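Local coordinates for protein possible thiol-disulfide isomerase (Cytophaga hutchinsonii, PDB 3HCZ) that is of unproven function but, as a thioredoxin-fold domain of a possible thiol-disulfide isomerase, probably catalyses thiol-disulfide exchange, at residues A11-M16 and T101-Y107; V29-I35 and K63-Y68; E73-W79 and N93-N99. One frame throughout, in Å; residues are numbered along the deposited sequence. Where two conformers were deposited one is given.

All three contacts belong to one thioredoxin-like domain and differ in how they are held. Contact 1 is the most buried: a loop and helix 103-107 pack by apolar contacts round a single tyrosine hydroxyl bond. Contacts 2 and 3 are partly buried, contact 2 surfacing at 29-32 and 63-64. Contact 2 is the sheet itself: strands 33-39 and 65-71 pair through main-chain hydrogen bonds, with apolar side chains on one face, Thr34 and Gln66 on the other. Contact 3 is the most charged, built on arginine-aspartate salt bridges where helix 77-86 meets edge strand 92-95. Thr101 of contact 1 hydrogen-bonds to Arg74 and Asp96 of contact 3; Tyr68 of contact 2 packs on Met16 and Val94.

Contact 1: residues A11-M16 and T101-Y107; sequences APNLYM and TDFKITY. With SO4 (sulfate ion), chain B.
Tyr107 OH donates a 2.6 Å hydrogen bond to Pro12 O, on a lone pair in the plane of that carbonyl. This ties the loop before strand 33-39 of this thioredoxin-like fold to the short helix 103-107, more than eighty residues later in the chain. Pro12 also lays CG over one face of the Tyr107 ring, while Ala11 CB stands at the ring edge, 3.3 Å from Tyr107 OH. Ala11 and Pro12 thus border the hydroxyl end whose hydrogen bond Pro12 O accepts. Pro12 also slides past Thr106, the two pointing in opposite directions, and Pro12 CB lies a tight 3.5 Å from Thr106 CG2.

Leu14 drives CD2 between two partners, Tyr107 CE1 and Thr101 CG2. The Thr101 methyl is set anti to its own backbone nitrogen, which leaves OG1 beside that nitrogen and within 2.7 Å of water 1; the water in turn accepts from Tyr15 N. At the N-cap position of helix 103-107, Asp102 OD2 accepts from Ile105 N. Selenomethionine Met16 adds a Met-aromatic contact, SE lying 5.3 Å from the Phe103 ring centroid at the ring edge; a bend at chi3 (68°) brings Met16 CE to 3.8 Å from Phe103 CZ.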
loop_
_atom_site.group_PDB
_atom_site.type_symbol
_atom_site.label_atom_id
_atom_site.label_comp_id
_atom_site.label_asym_id
_atom_site.label_seq_id
_atom_site.Cartn_x
_atom_site.Cartn_y
_atom_site.Cartn_z
ATOM N N ALA A 11 -2.662 10.740 4.970
ATOM C CA ALA A 11 -3.240 9.425 5.246
ATOM C C ALA A 11 -2.972 9.136 6.728
ATOM O O ALA A 11 -1.925 9.552 7.245
ATOM C CB ALA A 11 -2.594 8.344 4.374
ATOM N N PRO A 12 -3.914 8.460 7.426
ATOM C CA PRO A 12 -3.618 8.091 8.825
ATOM C C PRO A 12 -2.322 7.279 8.942
ATOM O O PRO A 12 -2.074 6.385 8.111
ATOM C CB PRO A 12 -4.800 7.196 9.206
ATOM C CG PRO A 12 -5.964 7.725 8.347
ATOM C CD PRO A 12 -5.323 8.188 7.056
ATOM N N ASN A 13 -1.524 7.546 9.971
ATOM C CA ASN A 13 -0.259 6.797 10.139
ATOM C C ASN A 13 -0.622 5.334 10.453
ATOM O O ASN A 13 -1.713 5.036 10.941
ATOM C CB ASN A 13 0.614 7.419 11.258
ATOM C CG ASN A 13 2.093 6.994 11.199
ATOM O OD1 ASN A 13 2.535 6.213 10.331
ATOM N ND2 ASN A 13 2.873 7.517 12.142
ATOM N N LEU A 14 0.293 4.429 10.128
ATOM C CA LEU A 14 0.139 2.982 10.405
ATOM C C LEU A 14 1.389 2.537 11.163
ATOM O O LEU A 14 2.513 2.809 10.739
ATOM C CB LEU A 14 0.021 2.193 9.095
ATOM C CG LEU A 14 -1.300 2.490 8.361
ATOM C CD1 LEU A 14 -1.212 1.985 6.913
ATOM C CD2 LEU A 14 -2.392 1.734 9.059
ATOM N N TYR A 15 1.183 1.854 12.281
ATOM C CA TYR A 15 2.296 1.435 13.141
ATOM C C TYR A 15 2.489 -0.063 12.966
ATOM O O TYR A 15 2.478 -0.836 13.940
ATOM C CB TYR A 15 1.987 1.813 14.608
ATOM C CG TYR A 15 1.800 3.292 14.842
ATOM C CD1 TYR A 15 2.883 4.101 15.194
ATOM C CD2 TYR A 15 0.545 3.891 14.729
ATOM C CE1 TYR A 15 2.735 5.482 15.414
ATOM C CE2 TYR A 15 0.384 5.281 14.922
ATOM C CZ TYR A 15 1.473 6.055 15.288
ATOM O OH TYR A 15 1.318 7.400 15.524
HETATM N N MSE A 16 2.692 -0.481 11.714
HETATM C CA MSE A 16 2.736 -1.910 11.381
HETATM C C MSE A 16 4.175 -2.421 11.364
HETATM O O MSE A 16 5.131 -1.634 11.513
HETATM C CB MSE A 16 1.977 -2.183 10.063
HETATM C CG MSE A 16 0.495 -1.786 10.217
HETATM SE SE MSE A 16 -0.493 -1.836 8.541
HETATM C CE MSE A 16 -0.460 -3.803 8.254
ATOM N N THR A 101 -3.834 -1.226 14.579
ATOM C CA THR A 101 -4.601 -0.734 13.444
ATOM C C THR A 101 -5.971 -1.323 13.369
ATOM O O THR A 101 -6.181 -2.541 13.346
ATOM C CB THR A 101 -3.922 -0.995 12.077
ATOM O OG1 THR A 101 -2.498 -0.758 12.153
ATOM C CG2 THR A 101 -4.603 -0.160 10.988
ATOM N N ASP A 102 -6.926 -0.441 13.321
ATOM C CA ASP A 102 -8.283 -0.847 13.171
ATOM C C ASP A 102 -8.647 -0.627 11.699
ATOM O O ASP A 102 -8.892 0.522 11.337
ATOM C CB ASP A 102 -9.096 0.092 14.045
ATOM C CG ASP A 102 -10.501 -0.382 14.214
ATOM O OD1 ASP A 102 -11.086 -0.099 15.302
ATOM O OD2 ASP A 102 -11.017 -1.038 13.270
ATOM N N PHE A 103 -8.630 -1.665 10.840
ATOM C CA PHE A 103 -8.697 -1.404 9.375
ATOM C C PHE A 103 -10.056 -0.861 8.939
ATOM O O PHE A 103 -10.159 -0.068 7.990
ATOM C CB PHE A 103 -8.290 -2.611 8.539
ATOM C CG PHE A 103 -6.852 -3.010 8.720
ATOM C CD1 PHE A 103 -5.854 -2.313 8.098
ATOM C CD2 PHE A 103 -6.526 -4.108 9.497
ATOM C CE1 PHE A 103 -4.500 -2.644 8.254
ATOM C CE2 PHE A 103 -5.189 -4.464 9.667
ATOM C CZ PHE A 103 -4.177 -3.755 9.040
ATOM N N LYS A 104 -11.085 -1.280 9.651
ATOM C CA LYS A 104 -12.426 -0.769 9.412
ATOM C C LYS A 104 -12.669 0.651 9.889
ATOM O O LYS A 104 -13.131 1.480 9.114
ATOM C CB LYS A 104 -13.462 -1.694 10.000
ATOM C CG LYS A 104 -14.146 -2.526 8.943
ATOM C CD LYS A 104 -13.600 -3.928 8.953
ATOM C CE LYS A 104 -14.768 -4.881 9.027
ATOM N NZ LYS A 104 -14.245 -6.257 9.117
ATOM N N ILE A 105 -12.335 0.966 11.136
ATOM C CA ILE A 105 -12.521 2.346 11.601
ATOM C C ILE A 105 -11.586 3.297 10.842
ATOM O O ILE A 105 -12.036 4.269 10.245
ATOM C CB ILE A 105 -12.355 2.535 13.145
ATOM C CG1 ILE A 105 -13.465 1.793 13.901
ATOM C CG2 ILE A 105 -12.231 4.075 13.534
ATOM C CD1 ILE A 105 -13.342 1.843 15.432
ATOM N N THR A 106 -10.288 3.013 10.858
ATOM C CA THR A 106 -9.318 3.972 10.344
ATOM C C THR A 106 -9.302 4.119 8.800
ATOM O O THR A 106 -9.191 5.234 8.283
ATOM C CB THR A 106 -7.910 3.699 10.951
ATOM O OG1 THR A 106 -8.029 3.636 12.386
ATOM C CG2 THR A 106 -6.946 4.814 10.607
ATOM N N TYR A 107 -9.414 3.016 8.070
ATOM C CA TYR A 107 -9.228 3.024 6.606
ATOM C C TYR A 107 -10.425 2.524 5.811
ATOM O O TYR A 107 -10.382 2.497 4.570
ATOM C CB TYR A 107 -7.941 2.254 6.205
ATOM C CG TYR A 107 -6.699 3.120 6.153
ATOM C CD1 TYR A 107 -5.815 3.188 7.252
ATOM C CD2 TYR A 107 -6.414 3.898 5.009
ATOM C CE1 TYR A 107 -4.669 4.022 7.200
ATOM C CE2 TYR A 107 -5.274 4.719 4.960
ATOM C CZ TYR A 107 -4.398 4.742 6.053
ATOM O OH TYR A 107 -3.281 5.533 6.003
HETATM S S SO4 B . -2.366 10.263 12.625
HETATM O O1 SO4 B . -2.968 10.128 11.305
HETATM O O2 SO4 B . -1.379 9.221 12.833
HETATM O O3 SO4 B . -1.614 11.515 12.798
HETATM O O4 SO4 B . -3.474 10.169 13.587
HETATM O O HOH W 1 -1.306 1.502 13.059
#

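Contact 2: residues V29-I35 and K63-Y68; sequences VQAKYTI and KGIQVY. With SO4 (sulfate ion), chain E.
Ile65 sets CG1 at the edge of the Tyr33 ring, near its plane and 4.0 Å from Tyr33 CD2, while its other branch, CG2, packs on Ile35. Ile35 was modelled in two conformers; in the one described here its CG1 lies 3.8 Å from Ile65 CG2 and its CB rests against Val67 CG2, so that it spans two residues of the neighbouring strand on the same face of the sheet.

The two backbones form a parallel ladder. Tyr33 N donates to Gly64 O, Gln66 N to Tyr33 O, Ile35 N to Gln66 O at 2.8 Å and Tyr68 N to Ile35 O, also at 2.8 Å. Ile65 CA and Val67 CA add CA-H...O contacts to Tyr33 O and Ile35 O, so each of these carbonyls is approached by both a N-H and a C-H.

The other face carries Thr34 and Gln66. Val29 CG2 reaches Tyr68 CD1 at 3.8 Å. Gln66 bends at chi2 (60°), folding OE1 back to accept from Val67 N at 2.8 Å, while its CB packs on Ala31 CB. Where the strands begin, Lys32 N donates to O4 of a sulfate, probably from the crystallisation liquor, with Gly64 CA close by.

These are the two parallel strands of a right-handed beta-alpha-beta crossover: the connecting helix 49-60 covers Ile65 and Val67 through Trp56, Leu53 and Trp57, strand 114-118 flanks Ile35, and strand 92-95 lies beside Tyr68.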
loop_
_atom_site.group_PDB
_atom_site.type_symbol
_atom_site.label_atom_id
_atom_site.label_comp_id
_atom_site.label_asym_id
_atom_site.label_seq_id
_atom_site.Cartn_x
_atom_site.Cartn_y
_atom_site.Cartn_z
ATOM N N VAL A 29 8.488 6.077 6.044
ATOM C CA VAL A 29 8.856 5.689 4.699
ATOM C C VAL A 29 9.311 6.939 3.953
ATOM O O VAL A 29 8.625 7.958 4.013
ATOM C CB VAL A 29 7.703 5.004 3.970
ATOM C CG1 VAL A 29 8.101 4.721 2.504
ATOM C CG2 VAL A 29 7.382 3.661 4.722
ATOM N N GLN A 30 10.456 6.844 3.302
ATOM C CA GLN A 30 10.973 7.873 2.433
ATOM C C GLN A 30 10.831 7.515 1.019
ATOM O O GLN A 30 11.547 6.693 0.546
ATOM C CB GLN A 30 12.463 8.027 2.586
ATOM C CG GLN A 30 12.917 7.988 3.900
ATOM C CD GLN A 30 13.041 9.330 4.402
ATOM O OE1 GLN A 30 12.064 9.903 4.792
ATOM N NE2 GLN A 30 14.247 9.880 4.379
ATOM N N ALA A 31 9.960 8.194 0.330
ATOM C CA ALA A 31 9.756 7.897 -1.086
ATOM C C ALA A 31 8.999 9.058 -1.742
ATOM O O ALA A 31 8.139 9.685 -1.112
ATOM C CB ALA A 31 8.904 6.572 -1.232
ATOM N N LYS A 32 9.296 9.317 -3.013
ATOM C CA LYS A 32 8.605 10.351 -3.753
ATOM C C LYS A 32 7.084 10.054 -3.785
ATOM O O LYS A 32 6.247 10.986 -3.650
ATOM C CB LYS A 32 9.170 10.464 -5.174
ATOM C CG LYS A 32 8.410 11.450 -6.032
ATOM C CD LYS A 32 9.075 11.611 -7.379
ATOM C CE LYS A 32 8.422 12.738 -8.104
ATOM N NZ LYS A 32 8.859 12.804 -9.519
ATOM N N TYR A 33 6.715 8.772 -3.972
ATOM C CA TYR A 33 5.292 8.361 -3.898
ATOM C C TYR A 33 5.277 7.087 -3.103
ATOM O O TYR A 33 6.186 6.259 -3.274
ATOM C CB TYR A 33 4.678 7.977 -5.248
ATOM C CG TYR A 33 4.623 9.127 -6.181
ATOM C CD1 TYR A 33 3.711 10.170 -5.981
ATOM C CD2 TYR A 33 5.504 9.200 -7.255
ATOM C CE1 TYR A 33 3.702 11.303 -6.875
ATOM C CE2 TYR A 33 5.492 10.308 -8.135
ATOM C CZ TYR A 33 4.576 11.337 -7.931
ATOM O OH TYR A 33 4.575 12.425 -8.805
ATOM N N THR A 34 4.281 6.954 -2.229
ATOM C CA THR A 34 4.024 5.692 -1.534
ATOM C C THR A 34 2.672 5.160 -1.973
ATOM O O THR A 34 1.653 5.868 -1.881
ATOM C CB THR A 34 4.010 5.822 0.019
ATOM O OG1 THR A 34 5.246 6.373 0.451
ATOM C CG2 THR A 34 3.759 4.411 0.722
ATOM N N ILE A 35 2.659 3.915 -2.453
ATOM C CA ILE A 35 1.429 3.224 -2.764
ATOM C C ILE A 35 1.006 2.481 -1.484
ATOM O O ILE A 35 1.717 1.579 -1.025
ATOM C CB ILE A 35 1.626 2.228 -3.943
ATOM C CG1 ILE A 35 2.364 2.884 -5.126
ATOM C CG2 ILE A 35 0.284 1.614 -4.380
ATOM C CD1 ILE A 35 1.744 4.191 -5.606
ATOM N N LYS A 63 11.777 5.231 -10.182
ATOM C CA LYS A 63 11.098 6.548 -10.180
ATOM C C LYS A 63 10.931 7.154 -8.764
ATOM O O LYS A 63 10.422 8.282 -8.637
ATOM C CB LYS A 63 9.678 6.420 -10.730
ATOM C CG LYS A 63 9.471 6.386 -12.236
ATOM C CD LYS A 63 7.946 6.259 -12.502
ATOM C CE LYS A 63 7.593 6.172 -13.981
ATOM N NZ LYS A 63 8.459 5.184 -14.694
ATOM N N GLY A 64 11.304 6.419 -7.708
ATOM C CA GLY A 64 11.111 6.872 -6.332
ATOM C C GLY A 64 9.789 6.433 -5.704
ATOM O O GLY A 64 9.137 7.232 -5.025
ATOM N N ILE A 65 9.401 5.164 -5.891
ATOM C CA ILE A 65 8.065 4.689 -5.446
ATOM C C ILE A 65 8.223 3.484 -4.555
ATOM O O ILE A 65 8.895 2.528 -4.935
ATOM C CB ILE A 65 7.192 4.333 -6.659
ATOM C CG1 ILE A 65 7.063 5.559 -7.550
ATOM C CG2 ILE A 65 5.843 3.816 -6.210
ATOM C CD1 ILE A 65 6.545 5.276 -8.938
ATOM N N GLN A 66 7.681 3.556 -3.344
ATOM C CA GLN A 66 7.614 2.381 -2.474
ATOM C C GLN A 66 6.155 1.892 -2.400
ATOM O O GLN A 66 5.215 2.713 -2.491
ATOM C CB GLN A 66 8.196 2.691 -1.067
ATOM C CG GLN A 66 8.137 1.500 -0.048
ATOM C CD GLN A 66 8.903 0.307 -0.548
ATOM O OE1 GLN A 66 8.391 -0.478 -1.347
ATOM N NE2 GLN A 66 10.166 0.173 -0.113
ATOM N N VAL A 67 5.959 0.584 -2.212
ATOM C CA VAL A 67 4.629 0.059 -1.857
ATOM C C VAL A 67 4.668 -0.368 -0.377
ATOM O O VAL A 67 5.528 -1.165 0.038
ATOM C CB VAL A 67 4.203 -1.151 -2.714
ATOM C CG1 VAL A 67 2.824 -1.709 -2.239
ATOM C CG2 VAL A 67 4.166 -0.793 -4.231
ATOM N N TYR A 68 3.762 0.235 0.394
ATOM C CA TYR A 68 3.551 -0.119 1.790
ATOM C C TYR A 68 2.454 -1.156 1.682
ATOM O O TYR A 68 1.239 -0.805 1.607
ATOM C CB TYR A 68 3.127 1.134 2.577
ATOM C CG TYR A 68 3.220 0.966 4.091
ATOM C CD1 TYR A 68 4.432 1.193 4.755
ATOM C CD2 TYR A 68 2.092 0.656 4.838
ATOM C CE1 TYR A 68 4.526 1.055 6.151
ATOM C CE2 TYR A 68 2.167 0.531 6.256
ATOM C CZ TYR A 68 3.386 0.725 6.885
ATOM O OH TYR A 68 3.444 0.582 8.268
HETATM S S SO4 E . 13.202 8.043 -3.569
HETATM O O1 SO4 E . 14.108 8.432 -4.646
HETATM O O2 SO4 E . 13.022 6.593 -3.608
HETATM O O3 SO4 E . 13.813 8.383 -2.286
HETATM O O4 SO4 E . 11.912 8.721 -3.709
#

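Contact 3: residues E73-W79 and N93-N99. With SO4 (sulfate ion), chain C.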
loop_
_atom_site.group_PDB
_atom_site.type_symbol
_atom_site.label_atom_id
_atom_site.label_comp_id
_atom_site.label_asym_id
_atom_site.label_seq_id
_atom_site.Cartn_x
_atom_site.Cartn_y
_atom_site.Cartn_z
ATOM N N GLU A 73 -4.135 -9.312 7.864
ATOM C CA GLU A 73 -4.470 -10.574 8.562
ATOM C C GLU A 73 -3.979 -10.524 9.984
ATOM O O GLU A 73 -3.103 -9.721 10.294
ATOM C CB GLU A 73 -3.818 -11.768 7.850
ATOM C CG GLU A 73 -4.357 -11.978 6.420
ATOM C CD GLU A 73 -3.685 -13.136 5.716
ATOM O OE1 GLU A 73 -3.783 -14.299 6.206
ATOM O OE2 GLU A 73 -3.043 -12.900 4.683
ATOM N N ARG A 74 -4.505 -11.398 10.841
ATOM C CA ARG A 74 -4.161 -11.368 12.261
ATOM C C ARG A 74 -3.217 -12.480 12.689
ATOM O O ARG A 74 -3.031 -12.701 13.893
ATOM C CB ARG A 74 -5.452 -11.357 13.115
ATOM C CG ARG A 74 -6.337 -10.125 12.858
ATOM C CD ARG A 74 -5.576 -8.837 13.316
ATOM N NE ARG A 74 -6.321 -7.607 13.040
ATOM C CZ ARG A 74 -5.794 -6.390 13.223
ATOM N NH1 ARG A 74 -4.570 -6.274 13.754
ATOM N NH2 ARG A 74 -6.499 -5.299 12.942
ATOM N N LYS A 75 -2.678 -13.211 11.710
ATOM C CA LYS A 75 -1.647 -14.240 11.924
ATOM C C LYS A 75 -0.570 -14.092 10.846
ATOM O O LYS A 75 -0.831 -13.552 9.766
ATOM C CB LYS A 75 -2.227 -15.644 11.832
ATOM C CG LYS A 75 -3.316 -15.942 12.824
ATOM C CD LYS A 75 -3.893 -17.334 12.631
ATOM C CE LYS A 75 -5.103 -17.535 13.547
ATOM N NZ LYS A 75 -5.331 -18.984 13.874
ATOM N N ASP A 76 0.642 -14.543 11.143
ATOM C CA ASP A 76 1.748 -14.463 10.185
ATOM C C ASP A 76 1.749 -15.539 9.080
ATOM O O ASP A 76 2.238 -15.302 7.980
ATOM C CB ASP A 76 3.081 -14.619 10.932
ATOM C CG ASP A 76 3.389 -13.460 11.825
ATOM O OD1 ASP A 76 3.226 -12.307 11.408
ATOM O OD2 ASP A 76 3.792 -13.721 12.977
ATOM N N GLU A 77 1.272 -16.746 9.388
ATOM C CA GLU A 77 1.638 -17.893 8.588
ATOM C C GLU A 77 1.337 -17.790 7.098
ATOM O O GLU A 77 2.236 -18.033 6.263
ATOM C CB GLU A 77 1.031 -19.169 9.161
ATOM C CG GLU A 77 1.579 -20.420 8.507
ATOM C CD GLU A 77 1.060 -21.683 9.165
ATOM O OE1 GLU A 77 0.489 -22.552 8.450
ATOM O OE2 GLU A 77 1.214 -21.806 10.411
ATOM N N GLU A 78 0.072 -17.489 6.775
ATOM C CA GLU A 78 -0.378 -17.453 5.382
ATOM C C GLU A 78 0.192 -16.246 4.624
ATOM O O GLU A 78 0.493 -16.330 3.421
ATOM C CB GLU A 78 -1.905 -17.435 5.294
ATOM C CG GLU A 78 -2.524 -18.768 5.779
ATOM C CD GLU A 78 -1.890 -19.988 5.082
ATOM O OE1 GLU A 78 -1.908 -20.064 3.817
ATOM O OE2 GLU A 78 -1.380 -20.884 5.801
ATOM N N TRP A 79 0.318 -15.133 5.344
ATOM C CA TRP A 79 0.943 -13.940 4.806
ATOM C C TRP A 79 2.373 -14.256 4.323
ATOM O O TRP A 79 2.744 -13.949 3.178
ATOM C CB TRP A 79 0.947 -12.896 5.918
ATOM C CG TRP A 79 1.703 -11.643 5.667
ATOM C CD1 TRP A 79 1.583 -10.804 4.566
ATOM C CD2 TRP A 79 2.655 -11.022 6.546
ATOM N NE1 TRP A 79 2.421 -9.704 4.726
ATOM C CE2 TRP A 79 3.100 -9.828 5.914
ATOM C CE3 TRP A 79 3.181 -11.355 7.798
ATOM C CZ2 TRP A 79 4.039 -8.953 6.513
ATOM C CZ3 TRP A 79 4.136 -10.494 8.396
ATOM C CH2 TRP A 79 4.550 -9.304 7.749
ATOM N N ASN A 93 6.513 -5.151 2.694
ATOM C CA ASN A 93 5.463 -5.965 3.304
ATOM C C ASN A 93 5.370 -5.728 4.805
ATOM O O ASN A 93 6.377 -5.886 5.525
ATOM C CB ASN A 93 5.746 -7.448 3.079
ATOM C CG ASN A 93 5.585 -7.842 1.626
ATOM O OD1 ASN A 93 4.477 -7.765 1.082
ATOM N ND2 ASN A 93 6.685 -8.286 0.988
ATOM N N VAL A 94 4.191 -5.343 5.256
ATOM C CA VAL A 94 3.923 -5.189 6.676
ATOM C C VAL A 94 2.610 -5.872 7.079
ATOM O O VAL A 94 1.757 -6.173 6.219
ATOM C CB VAL A 94 3.897 -3.688 7.145
ATOM C CG1 VAL A 94 5.284 -3.039 6.998
ATOM C CG2 VAL A 94 2.836 -2.843 6.377
ATOM N N ARG A 95 2.482 -6.120 8.386
ATOM C CA ARG A 95 1.251 -6.668 8.947
ATOM C C ARG A 95 1.076 -5.982 10.300
ATOM O O ARG A 95 2.067 -5.501 10.879
ATOM C CB ARG A 95 1.356 -8.211 9.108
ATOM C CG ARG A 95 -0.003 -8.897 9.254
ATOM C CD ARG A 95 0.102 -10.440 9.474
ATOM N NE ARG A 95 0.810 -10.848 10.711
ATOM C CZ ARG A 95 0.298 -10.752 11.940
ATOM N NH1 ARG A 95 1.012 -11.118 12.976
ATOM N NH2 ARG A 95 -0.906 -10.223 12.151
ATOM N N ASP A 96 -0.144 -5.972 10.838
ATOM C CA ASP A 96 -0.405 -5.376 12.151
ATOM C C ASP A 96 -0.159 -6.298 13.336
ATOM O O ASP A 96 -1.049 -6.539 14.164
ATOM C CB ASP A 96 -1.821 -4.769 12.135
ATOM C CG ASP A 96 -2.091 -3.878 13.351
ATOM O OD1 ASP A 96 -1.166 -3.166 13.832
ATOM O OD2 ASP A 96 -3.216 -3.922 13.860
ATOM N N SER A 97 1.083 -6.775 13.462
ATOM C CA SER A 97 1.400 -7.808 14.424
ATOM C C SER A 97 1.361 -7.268 15.852
ATOM O O SER A 97 1.263 -8.042 16.807
ATOM C CB SER A 97 2.796 -8.438 14.161
ATOM O OG SER A 97 3.854 -7.583 14.542
ATOM N N LYS A 98 1.475 -5.951 16.005
ATOM C CA LYS A 98 1.400 -5.379 17.353
ATOM C C LYS A 98 0.076 -4.690 17.645
ATOM O O LYS A 98 -0.022 -3.912 18.617
ATOM C CB LYS A 98 2.553 -4.422 17.570
ATOM C CG LYS A 98 3.884 -5.098 17.474
ATOM C CD LYS A 98 4.359 -5.488 18.824
ATOM C CE LYS A 98 5.775 -6.034 18.712
ATOM N NZ LYS A 98 6.619 -5.606 19.844
ATOM N N ASN A 99 -0.931 -4.977 16.826
ATOM C CA ASN A 99 -2.293 -4.566 17.105
ATOM C C ASN A 99 -2.505 -3.065 17.322
ATOM O O ASN A 99 -2.975 -2.638 18.400
ATOM C CB ASN A 99 -2.771 -5.299 18.359
ATOM C CG ASN A 99 -2.599 -6.751 18.222
ATOM O OD1 ASN A 99 -1.642 -7.328 18.772
ATOM N ND2 ASN A 99 -3.457 -7.365 17.405
HETATM S S SO4 C . 0.855 -17.415 13.173
HETATM O O1 SO4 C . 0.501 -17.812 11.814
HETATM O O2 SO4 C . 2.230 -17.821 13.439
HETATM O O3 SO4 C . 0.742 -15.967 13.412
HETATM O O4 SO4 C . -0.034 -18.109 14.103
HETATM O O HOH W 2 -2.570 -6.861 9.773
HETATM O O HOH W 3 2.279 -7.445 2.931
#
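The beta-alpha-beta unit of strand 65-71, helix 77-86 and strand 92-95 is closed here by Arg95, whose side chain reaches from the edge strand to the segment leading into the helix. A bend at chi3 brings its guanidinium against the 73-76 backbone, with Lys75 C over one face. Arg95 NE and NH1 grip the same atom, Asp76 OD1, side-on at 2.9 and 3.0 Å, from one face of the carboxylate, whose plane stands 69° from the guanidinium. Arg95 NH2 donates to Glu73 O at 2.9 Å.

Nearer the backbone, Arg95 CB sits over the six-membered ring of Trp79, a CH-pi contact 3.6 Å from its centroid and 9° off the ring normal. Water 3 joins Trp79 NE1 to Asn93 OD1, and water 2 joins Glu73 O to Asp96 N. A second salt bridge runs from Arg74 NH1 to Asp96 OD2 at 2.7 Å, on the anti side of the carboxylate and tilted 30° out of its plane; Asp96 OD2 also accepts from Thr101 N.

With NE, NH1 and NH2 all engaged, the Arg95 guanidinium is fixed in rotation, and its charge probably keeps Asp76 ionised even though a sulfate, probably from the crystallisation liquor, is bound at Asp76 N and Glu77 N.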